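Local atomic coordinates of microbial collagenase (Bacillus anthracis, PDB entry 5SV5), a protein that is the pre-peptidase C-terminal domain of a putative collagenase and probably assists the metalloprotease in engaging its collagen substrate. Residues A[41-45]-A[72-76]; A[47-52]-A[92-98]; A[52-58]-A[85-91]. The contacts are given in a common frame with arbitrary orientation. Where two conformers were deposited one is given. Numbering follows the deposited sequence.

Contact 1 (A[41-45]-A[72-76]); sequences ISVLN and GNHIE. With NA (sodium ion), chain C.
In this pre-peptidase C-terminal beta-sandwich, strands 41-45 and 74-76 run antiparallel, their axes 4.6 Å apart at 157°. Gly72, at positive phi (60/-130), leads into the second strand; a water lies 2.9 Å from Gly72 O and 3.0 Å from Asn45 ND2, which also donates to Ile49 O. Asn73 (chi1 p) gives its O to Asn45 N at 2.9 Å and places OD1 2.4 Å from a sodium ion whose other five ligands are waters. Asn73 OD1 also accepts from His74 ND1 at 2.9 Å, and His74 (chi1 m) forms a non-hydrogen-bonded pair with Leu44 (CA-CA 4.9 Å). Leu44 CD2 sits 3.4 Å from the centroid of the His74 ring, 6° off its normal, a CH-pi contact. Ile75 forms the hydrogen-bonded pair with Val43: N to Val43 O 2.8 Å, O from Val43 N 2.9 Å. Their side chains share the face that meets Met51. Glu76, in a non-hydrogen-bonded pair with Ser42, accepts at OE2 from Ser42 OG, 2.7 Å.

Contact 2 (A[47-52]-A[92-98]); sequences YGIGMT and KYDNGDG
Segment 47-52 is irregular until strand 51-57 begins, and 92-98 is the turn between strands 84-92 and 98-104. Antiparallel pairing ends at the non-hydrogen-bonded pair Met51-Lys92 (CA-CA 4.0 Å). Gly50 centres an inverse gamma turn (-81/89); its O accepts from Tyr93 N at 2.8 Å, and its N makes a weak hydrogen bond to Asp94 OD1 at 3.1 Å. Asp94 OD1 also accepts from Gly96 N at 3.1 Å, closing an Asx turn. Gly50 CA lies over the face of the Tyr93 ring (chi1 p), 3.9 Å from its centroid; a CB on Gly50 would clash with Tyr93 and Asp94. Ile49 (chi1 p) sets CG2 3.5 Å from Asp97 O and CD1 4.0 Å from Lys92 CB. Lys92 spans the turn, NZ bonding Gly96 O at 2.9 Å and bridging to Asp97 OD1 at 3.4 Å. The carbonyls of Leu20 and Gly22 also accept from Lys92 NZ, and Gly22 N donates to Asp97 OD1, while selenomethionine Met51 packs among strands 37-45, 74-81, 84-92 and 98-104.

Contact 3 (A[52-58]-A[85-91]); sequences TWVLHHE and KYYLYVY
Seven backbone hydrogen bonds join strand 52-57 and Glu58 to strand 85-91: Thr52 N to Tyr91 O (2.9 Å), Tyr91 N to Thr52 O (3.0 Å), Val54 N to Tyr89 O (3.0 Å), Tyr89 N to Val54 O (2.9 Å), His56 N to Tyr87 O (2.9 Å), Tyr87 N to His56 O (2.8 Å) and Glu58 N to Lys85 O (2.7 Å). Glu58 OE1 also takes Lys85 N at 2.9 Å. Trp53-Val90, Leu55-Leu88 and His57-Tyr86 are the non-hydrogen-bonded pairs. Their side chains share one face, where Trp53 (chi1 p) sets CE3 3.5 Å from Leu88 CD1, Leu55 CD2 lies 3.7 Å from Tyr86 CD2, and His57 points its edge at the Tyr86 face, T-shaped, centroids 5.0 Å apart. On the other face Thr52 CG2 touches Tyr91 CZ at 3.4 Å. Axes 4.7 Å apart at 161° make this a regular antiparallel pair, the face of Trp53, Leu55 and Leu88 turned into the core of a beta-sandwich, where Trp53 and Leu55 touch Ile41 of strand 37-45.

In the fold
Following the chain from the N terminus, the first segment to take part lies on strand 37-45, and contact 1 pairs it with strand 74-81, closing a loop of 26 residues. Within it lies strand 51-57, whose start enters contact 2 and whose length enters contact 3. Both partners follow residue 76, so contact 1 crosses each of the other two. Contact 3, paired with strand 84-92, lies within the larger loop that contact 2 completes at 92-98, and the two share Thr52. Met51 joins contact 2 to contact 1 through Val43 and to contact 3 through Val90; Trp53 NE1, 3.0 Å from Ile75 O in a probable hydrogen bond, joins contact 3 to contact 1. Core side chains thus tie strands 37-45 and 74-81 to the 51-57 and 84-92 pair.

Contact 1 (A[41-45]-A[72-76])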
loop_
_atom_site.group_PDB
_atom_site.type_symbol
_atom_site.label_atom_id
_atom_site.label_comp_id
_atom_site.label_asym_id
_atom_site.label_seq_id
_atom_site.Cartn_x
_atom_site.Cartn_y
_atom_site.Cartn_z
ATOM N N ILE A 41 -3.471 4.538 6.506
ATOM C CA ILE A 41 -3.375 3.981 5.150
ATOM C C ILE A 41 -4.633 3.161 4.908
ATOM O O ILE A 41 -4.915 2.224 5.661
ATOM C CB ILE A 41 -2.109 3.127 4.953
ATOM C CG1 ILE A 41 -0.856 3.978 5.183
ATOM C CG2 ILE A 41 -2.093 2.495 3.565
ATOM C CD1 ILE A 41 0.447 3.224 5.098
ATOM N N SER A 42 -5.375 3.515 3.860
ATOM C CA SER A 42 -6.620 2.853 3.543
ATOM C C SER A 42 -6.694 2.581 2.055
ATOM O O SER A 42 -6.489 3.488 1.248
ATOM C CB SER A 42 -7.782 3.756 3.964
ATOM O OG SER A 42 -9.037 3.226 3.639
ATOM N N VAL A 43 -6.995 1.338 1.701
ATOM C CA VAL A 43 -7.219 0.941 0.317
ATOM C C VAL A 43 -8.647 0.443 0.184
ATOM O O VAL A 43 -9.064 -0.446 0.925
ATOM C CB VAL A 43 -6.220 -0.145 -0.131
ATOM C CG1 VAL A 43 -6.580 -0.689 -1.509
ATOM C CG2 VAL A 43 -4.801 0.424 -0.132
ATOM N N LEU A 44 -9.392 1.033 -0.747
ATOM C CA LEU A 44 -10.757 0.601 -1.043
ATOM C C LEU A 44 -10.672 -0.428 -2.164
ATOM O O LEU A 44 -10.230 -0.128 -3.277
ATOM C CB LEU A 44 -11.633 1.789 -1.445
ATOM C CG LEU A 44 -11.679 2.906 -0.386
ATOM C CD1 LEU A 44 -12.538 4.071 -0.854
ATOM C CD2 LEU A 44 -12.059 2.424 0.999
ATOM N N ASN A 45 -11.095 -1.646 -1.840
ATOM C CA ASN A 45 -11.058 -2.811 -2.730
ATOM C C ASN A 45 -12.374 -2.808 -3.497
ATOM O O ASN A 45 -13.360 -3.433 -3.084
ATOM C CB ASN A 45 -10.872 -4.052 -1.857
ATOM C CG ASN A 45 -10.842 -5.348 -2.621
ATOM O OD1 ASN A 45 -10.847 -5.394 -3.855
ATOM N ND2 ASN A 45 -10.805 -6.434 -1.867
ATOM N N GLY A 72 -14.653 -5.296 5.492
ATOM C CA GLY A 72 -15.429 -5.177 4.251
ATOM C C GLY A 72 -14.493 -4.794 3.093
ATOM O O GLY A 72 -13.428 -5.392 2.928
ATOM N N ASN A 73 -14.876 -3.763 2.337
ATOM C CA ASN A 73 -14.073 -3.252 1.209
ATOM C C ASN A 73 -12.926 -2.349 1.634
ATOM O O ASN A 73 -12.160 -1.942 0.789
ATOM C CB ASN A 73 -14.952 -2.483 0.170
ATOM C CG ASN A 73 -15.492 -1.162 0.707
ATOM O OD1 ASN A 73 -15.849 -1.045 1.885
ATOM N ND2 ASN A 73 -15.574 -0.154 -0.162
ATOM N N HIS A 74 -12.829 -2.003 2.914
ATOM C CA HIS A 74 -11.762 -1.128 3.405
ATOM C C HIS A 74 -10.615 -1.965 3.932
ATOM O O HIS A 74 -10.808 -2.758 4.836
ATOM C CB HIS A 74 -12.274 -0.256 4.566
ATOM C CG HIS A 74 -13.096 0.932 4.173
ATOM N ND1 HIS A 74 -14.292 0.841 3.504
ATOM C CD2 HIS A 74 -12.906 2.250 4.419
ATOM C CE1 HIS A 74 -14.793 2.051 3.332
ATOM N NE2 HIS A 74 -13.970 2.924 3.879
ATOM N N ILE A 75 -9.415 -1.766 3.405
ATOM C CA ILE A 75 -8.227 -2.497 3.847
ATOM C C ILE A 75 -7.334 -1.428 4.504
ATOM O O ILE A 75 -6.747 -0.605 3.790
ATOM C CB ILE A 75 -7.529 -3.211 2.690
ATOM C CG1 ILE A 75 -8.518 -4.100 1.915
ATOM C CG2 ILE A 75 -6.354 -4.001 3.221
ATOM C CD1 ILE A 75 -7.954 -4.642 0.626
ATOM N N GLU A 76 -7.302 -1.389 5.840
ATOM C CA GLU A 76 -6.752 -0.223 6.536
ATOM C C GLU A 76 -5.804 -0.553 7.667
ATOM O O GLU A 76 -5.698 -1.700 8.136
ATOM C CB GLU A 76 -7.894 0.663 7.119
ATOM C CG GLU A 76 -9.045 0.930 6.168
ATOM C CD GLU A 76 -10.063 1.943 6.688
ATOM O OE1 GLU A 76 -10.709 1.714 7.747
ATOM O OE2 GLU A 76 -10.249 2.969 6.012
HETATM NA NA NA C . -17.772 -0.957 3.292
HETATM O O HOH W 1 -11.378 -6.287 1.061
HETATM O O HOH W 2 -17.900 -3.338 2.729
HETATM O O HOH W 3 -18.004 1.455 3.359
HETATM O O HOH W 4 -19.664 -1.135 4.795
HETATM O O HOH W 5 -19.347 -0.769 1.077
HETATM O O HOH W 6 -16.061 -1.117 4.957
#

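Contact 2 (A[47-52]-A[92-98])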
loop_
_atom_site.group_PDB
_atom_site.type_symbol
_atom_site.label_atom_id
_atom_site.label_comp_id
_atom_site.label_asym_id
_atom_site.label_seq_id
_atom_site.Cartn_x
_atom_site.Cartn_y
_atom_site.Cartn_z
ATOM N N TYR A 47 -13.699 -3.962 -6.284
ATOM C CA TYR A 47 -14.329 -5.166 -6.845
ATOM C C TYR A 47 -14.266 -6.367 -5.913
ATOM O O TYR A 47 -14.684 -7.461 -6.289
ATOM C CB TYR A 47 -13.758 -5.475 -8.241
ATOM C CG TYR A 47 -14.335 -4.554 -9.283
ATOM C CD1 TYR A 47 -13.846 -3.268 -9.451
ATOM C CD2 TYR A 47 -15.438 -4.934 -10.041
ATOM C CE1 TYR A 47 -14.424 -2.395 -10.364
ATOM C CE2 TYR A 47 -16.020 -4.074 -10.960
ATOM C CZ TYR A 47 -15.510 -2.806 -11.119
ATOM O OH TYR A 47 -16.076 -1.945 -12.038
ATOM N N GLY A 48 -13.787 -6.174 -4.684
ATOM C CA GLY A 48 -13.815 -7.247 -3.700
ATOM C C GLY A 48 -12.964 -8.435 -4.074
ATOM O O GLY A 48 -13.353 -9.566 -3.812
ATOM N N ILE A 49 -11.795 -8.182 -4.669
ATOM C CA ILE A 49 -10.886 -9.259 -5.046
ATOM C C ILE A 49 -9.994 -9.635 -3.862
ATOM O O ILE A 49 -10.046 -9.021 -2.788
ATOM C CB ILE A 49 -10.026 -8.878 -6.290
ATOM C CG1 ILE A 49 -9.024 -7.746 -5.990
ATOM C CG2 ILE A 49 -10.934 -8.504 -7.457
ATOM C CD1 ILE A 49 -7.985 -7.547 -7.071
ATOM N N GLY A 50 -9.190 -10.671 -4.046
ATOM C CA GLY A 50 -8.241 -11.085 -3.003
ATOM C C GLY A 50 -7.011 -10.211 -3.074
ATOM O O GLY A 50 -6.064 -10.534 -3.792
HETATM N N MSE A 51 -7.036 -9.096 -2.355
HETATM C CA MSE A 51 -5.922 -8.131 -2.349
HETATM C C MSE A 51 -5.690 -7.608 -0.948
HETATM O O MSE A 51 -6.559 -7.706 -0.063
HETATM C CB MSE A 51 -6.162 -7.004 -3.365
HETATM C CG MSE A 51 -7.338 -6.120 -2.930
HETATM SE SE MSE A 51 -7.518 -4.524 -4.088
HETATM C CE MSE A 51 -5.813 -3.705 -3.570
ATOM N N THR A 52 -4.504 -7.052 -0.751
ATOM C CA THR A 52 -4.130 -6.484 0.526
ATOM C C THR A 52 -2.992 -5.491 0.314
ATOM O O THR A 52 -2.648 -5.165 -0.824
ATOM C CB THR A 52 -3.782 -7.591 1.545
ATOM O OG1 THR A 52 -3.711 -7.024 2.850
ATOM C CG2 THR A 52 -2.497 -8.304 1.200
ATOM N N LYS A 92 -2.381 -8.212 -5.189
ATOM C CA LYS A 92 -3.392 -9.254 -5.172
ATOM C C LYS A 92 -2.747 -10.632 -5.050
ATOM O O LYS A 92 -1.644 -10.888 -5.521
ATOM C CB LYS A 92 -4.352 -9.174 -6.358
ATOM C CG LYS A 92 -3.711 -9.348 -7.721
ATOM C CD LYS A 92 -4.749 -9.332 -8.827
ATOM C CE LYS A 92 -4.096 -9.521 -10.188
ATOM N NZ LYS A 92 -5.085 -9.466 -11.292
ATOM N N TYR A 93 -3.490 -11.523 -4.398
ATOM C CA TYR A 93 -3.054 -12.903 -4.148
ATOM C C TYR A 93 -4.010 -13.945 -4.733
ATOM O O TYR A 93 -3.799 -15.139 -4.528
ATOM C CB TYR A 93 -2.848 -13.151 -2.636
ATOM C CG TYR A 93 -4.033 -12.752 -1.784
ATOM C CD1 TYR A 93 -5.161 -13.571 -1.695
ATOM C CD2 TYR A 93 -4.045 -11.556 -1.081
ATOM C CE1 TYR A 93 -6.266 -13.203 -0.940
ATOM C CE2 TYR A 93 -5.145 -11.182 -0.324
ATOM C CZ TYR A 93 -6.246 -12.017 -0.253
ATOM O OH TYR A 93 -7.339 -11.625 0.484
ATOM N N ASP A 94 -5.070 -13.516 -5.408
ATOM C CA ASP A 94 -5.960 -14.460 -6.106
ATOM C C ASP A 94 -6.079 -14.054 -7.576
ATOM O O ASP A 94 -5.401 -13.123 -8.013
ATOM C CB ASP A 94 -7.319 -14.653 -5.380
ATOM C CG ASP A 94 -8.311 -13.507 -5.571
ATOM O OD1 ASP A 94 -7.987 -12.483 -6.205
ATOM O OD2 ASP A 94 -9.442 -13.657 -5.035
ATOM N N ASN A 95 -6.931 -14.743 -8.331
ATOM C CA ASN A 95 -7.058 -14.487 -9.774
ATOM C C ASN A 95 -8.068 -13.399 -10.188
ATOM O O ASN A 95 -8.390 -13.280 -11.368
ATOM C CB ASN A 95 -7.347 -15.808 -10.514
ATOM C CG ASN A 95 -6.161 -16.764 -10.492
ATOM O OD1 ASN A 95 -5.013 -16.349 -10.647
ATOM N ND2 ASN A 95 -6.437 -18.052 -10.324
ATOM N N GLY A 96 -8.542 -12.593 -9.245
ATOM C CA GLY A 96 -9.469 -11.523 -9.591
ATOM C C GLY A 96 -8.830 -10.326 -10.281
ATOM O O GLY A 96 -7.640 -10.087 -10.145
ATOM N N ASP A 97 -9.642 -9.594 -11.037
ATOM C CA ASP A 97 -9.267 -8.314 -11.626
ATOM C C ASP A 97 -10.044 -7.227 -10.887
ATOM O O ASP A 97 -11.271 -7.308 -10.733
ATOM C CB ASP A 97 -9.631 -8.266 -13.104
ATOM C CG ASP A 97 -8.749 -9.151 -13.963
ATOM O OD1 ASP A 97 -7.604 -9.438 -13.571
ATOM O OD2 ASP A 97 -9.205 -9.538 -15.055
ATOM N N GLY A 98 -9.345 -6.189 -10.457
ATOM C CA GLY A 98 -10.031 -5.131 -9.738
ATOM C C GLY A 98 -9.276 -3.835 -9.750
ATOM O O GLY A 98 -8.107 -3.757 -10.106
#

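Contact 3 (A[52-58]-A[85-91])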
loop_
_atom_site.group_PDB
_atom_site.type_symbol
_atom_site.label_atom_id
_atom_site.label_comp_id
_atom_site.label_asym_id
_atom_site.label_seq_id
_atom_site.Cartn_x
_atom_site.Cartn_y
_atom_site.Cartn_z
ATOM N N THR A 52 -4.504 -7.052 -0.751
ATOM C CA THR A 52 -4.130 -6.484 0.526
ATOM C C THR A 52 -2.992 -5.491 0.314
ATOM O O THR A 52 -2.648 -5.165 -0.824
ATOM C CB THR A 52 -3.782 -7.591 1.545
ATOM O OG1 THR A 52 -3.711 -7.024 2.850
ATOM C CG2 THR A 52 -2.497 -8.304 1.200
ATOM N N TRP A 53 -2.422 -4.991 1.408
ATOM C CA TRP A 53 -1.216 -4.192 1.306
ATOM C C TRP A 53 -0.320 -4.457 2.510
ATOM O O TRP A 53 -0.794 -4.850 3.590
ATOM C CB TRP A 53 -1.518 -2.685 1.157
ATOM C CG TRP A 53 -2.220 -2.021 2.308
ATOM C CD1 TRP A 53 -3.545 -1.729 2.378
ATOM C CD2 TRP A 53 -1.637 -1.549 3.534
ATOM N NE1 TRP A 53 -3.839 -1.106 3.575
ATOM C CE2 TRP A 53 -2.681 -0.992 4.307
ATOM C CE3 TRP A 53 -0.335 -1.545 4.055
ATOM C CZ2 TRP A 53 -2.459 -0.446 5.583
ATOM C CZ3 TRP A 53 -0.128 -1.029 5.325
ATOM C CH2 TRP A 53 -1.180 -0.481 6.072
ATOM N N VAL A 54 0.981 -4.260 2.304
ATOM C CA VAL A 54 1.972 -4.321 3.372
ATOM C C VAL A 54 2.918 -3.124 3.215
ATOM O O VAL A 54 3.129 -2.621 2.105
ATOM C CB VAL A 54 2.762 -5.646 3.409
ATOM C CG1 VAL A 54 1.859 -6.826 3.667
ATOM C CG2 VAL A 54 3.614 -5.864 2.164
ATOM N N LEU A 55 3.493 -2.690 4.329
ATOM C CA LEU A 55 4.353 -1.515 4.376
ATOM C C LEU A 55 5.676 -1.846 5.037
ATOM O O LEU A 55 5.683 -2.475 6.107
ATOM C CB LEU A 55 3.659 -0.418 5.192
ATOM C CG LEU A 55 4.386 0.922 5.307
ATOM C CD1 LEU A 55 4.302 1.701 4.009
ATOM C CD2 LEU A 55 3.817 1.735 6.464
ATOM N N HIS A 56 6.784 -1.409 4.434
ATOM C CA HIS A 56 8.097 -1.526 5.032
ATOM C C HIS A 56 8.756 -0.165 5.169
ATOM O O HIS A 56 8.770 0.626 4.224
ATOM C CB HIS A 56 9.039 -2.407 4.184
ATOM C CG HIS A 56 8.642 -3.840 4.137
ATOM N ND1 HIS A 56 8.972 -4.725 5.132
ATOM C CD2 HIS A 56 7.927 -4.544 3.233
ATOM C CE1 HIS A 56 8.480 -5.916 4.835
ATOM N NE2 HIS A 56 7.827 -5.829 3.695
ATOM N N HIS A 57 9.329 0.091 6.343
ATOM C CA HIS A 57 10.301 1.173 6.480
ATOM C C HIS A 57 11.581 0.716 5.765
ATOM O O HIS A 57 11.912 -0.477 5.812
ATOM C CB HIS A 57 10.554 1.423 7.962
ATOM C CG HIS A 57 11.447 2.587 8.255
ATOM N ND1 HIS A 57 12.804 2.474 8.336
ATOM C CD2 HIS A 57 11.157 3.876 8.539
ATOM C CE1 HIS A 57 13.320 3.649 8.628
ATOM N NE2 HIS A 57 12.342 4.518 8.756
ATOM N N GLU A 58 12.261 1.658 5.092
ATOM C CA GLU A 58 13.487 1.401 4.304
ATOM C C GLU A 58 14.490 0.491 5.005
ATOM O O GLU A 58 15.193 -0.318 4.402
ATOM C CB GLU A 58 14.206 2.753 3.969
ATOM C CG GLU A 58 14.566 3.645 5.171
ATOM C CD GLU A 58 15.273 4.942 4.803
ATOM O OE1 GLU A 58 14.844 6.024 5.282
ATOM O OE2 GLU A 58 16.272 4.894 4.057
ATOM N N LYS A 85 12.035 6.810 4.986
ATOM C CA LYS A 85 11.455 6.400 3.716
ATOM C C LYS A 85 10.734 5.054 3.833
ATOM O O LYS A 85 11.278 4.096 4.405
ATOM C CB LYS A 85 12.580 6.305 2.685
ATOM C CG LYS A 85 12.120 6.050 1.268
ATOM C CD LYS A 85 13.305 5.960 0.323
ATOM C CE LYS A 85 12.855 5.641 -1.089
ATOM N NZ LYS A 85 11.979 6.702 -1.648
ATOM N N TYR A 86 9.532 4.991 3.254
ATOM C CA TYR A 86 8.691 3.810 3.290
ATOM C C TYR A 86 8.384 3.303 1.887
ATOM O O TYR A 86 8.294 4.086 0.929
ATOM C CB TYR A 86 7.349 4.143 3.970
ATOM C CG TYR A 86 7.468 4.310 5.457
ATOM C CD1 TYR A 86 7.893 5.514 6.012
ATOM C CD2 TYR A 86 7.190 3.259 6.320
ATOM C CE1 TYR A 86 8.033 5.660 7.388
ATOM C CE2 TYR A 86 7.300 3.399 7.693
ATOM C CZ TYR A 86 7.724 4.603 8.220
ATOM O OH TYR A 86 7.846 4.719 9.595
ATOM N N TYR A 87 8.193 1.988 1.800
ATOM C CA TYR A 87 7.733 1.316 0.596
ATOM C C TYR A 87 6.420 0.623 0.943
ATOM O O TYR A 87 6.343 -0.138 1.910
ATOM C CB TYR A 87 8.755 0.312 0.082
ATOM C CG TYR A 87 10.032 0.967 -0.364
ATOM C CD1 TYR A 87 10.092 1.682 -1.556
ATOM C CD2 TYR A 87 11.181 0.882 0.404
ATOM C CE1 TYR A 87 11.263 2.294 -1.963
ATOM C CE2 TYR A 87 12.361 1.479 0.000
ATOM C CZ TYR A 87 12.395 2.185 -1.185
ATOM O OH TYR A 87 13.557 2.792 -1.602
ATOM N N LEU A 88 5.391 0.942 0.164
ATOM C CA LEU A 88 4.039 0.409 0.318
ATOM C C LEU A 88 3.734 -0.473 -0.891
ATOM O O LEU A 88 3.814 -0.020 -2.040
ATOM C CB LEU A 88 3.051 1.576 0.391
ATOM C CG LEU A 88 1.568 1.210 0.371
ATOM C CD1 LEU A 88 1.167 0.374 1.579
ATOM C CD2 LEU A 88 0.721 2.461 0.285
ATOM N N TYR A 89 3.364 -1.725 -0.624
ATOM C CA TYR A 89 3.058 -2.707 -1.663
ATOM C C TYR A 89 1.571 -3.012 -1.609
ATOM O O TYR A 89 1.084 -3.515 -0.598
ATOM C CB TYR A 89 3.859 -4.002 -1.430
ATOM C CG TYR A 89 5.351 -3.767 -1.453
ATOM C CD1 TYR A 89 6.037 -3.319 -0.323
ATOM C CD2 TYR A 89 6.083 -3.964 -2.610
ATOM C CE1 TYR A 89 7.393 -3.052 -0.359
ATOM C CE2 TYR A 89 7.446 -3.701 -2.652
ATOM C CZ TYR A 89 8.088 -3.240 -1.522
ATOM O OH TYR A 89 9.429 -2.973 -1.539
ATOM N N VAL A 90 0.854 -2.675 -2.683
ATOM C CA VAL A 90 -0.573 -2.971 -2.835
ATOM C C VAL A 90 -0.648 -4.108 -3.846
ATOM O O VAL A 90 -0.186 -3.947 -4.982
ATOM C CB VAL A 90 -1.351 -1.731 -3.310
ATOM C CG1 VAL A 90 -2.821 -2.069 -3.483
ATOM C CG2 VAL A 90 -1.140 -0.553 -2.362
ATOM N N TYR A 91 -1.186 -5.260 -3.452
ATOM C CA TYR A 91 -1.046 -6.430 -4.304
ATOM C C TYR A 91 -2.216 -7.383 -4.167
ATOM O O TYR A 91 -2.933 -7.383 -3.164
ATOM C CB TYR A 91 0.289 -7.150 -4.013
ATOM C CG TYR A 91 0.376 -7.830 -2.658
ATOM C CD1 TYR A 91 0.745 -7.126 -1.519
ATOM C CD2 TYR A 91 0.075 -9.170 -2.529
ATOM C CE1 TYR A 91 0.838 -7.753 -0.290
ATOM C CE2 TYR A 91 0.156 -9.809 -1.305
ATOM C CZ TYR A 91 0.541 -9.097 -0.185
ATOM O OH TYR A 91 0.637 -9.705 1.051
#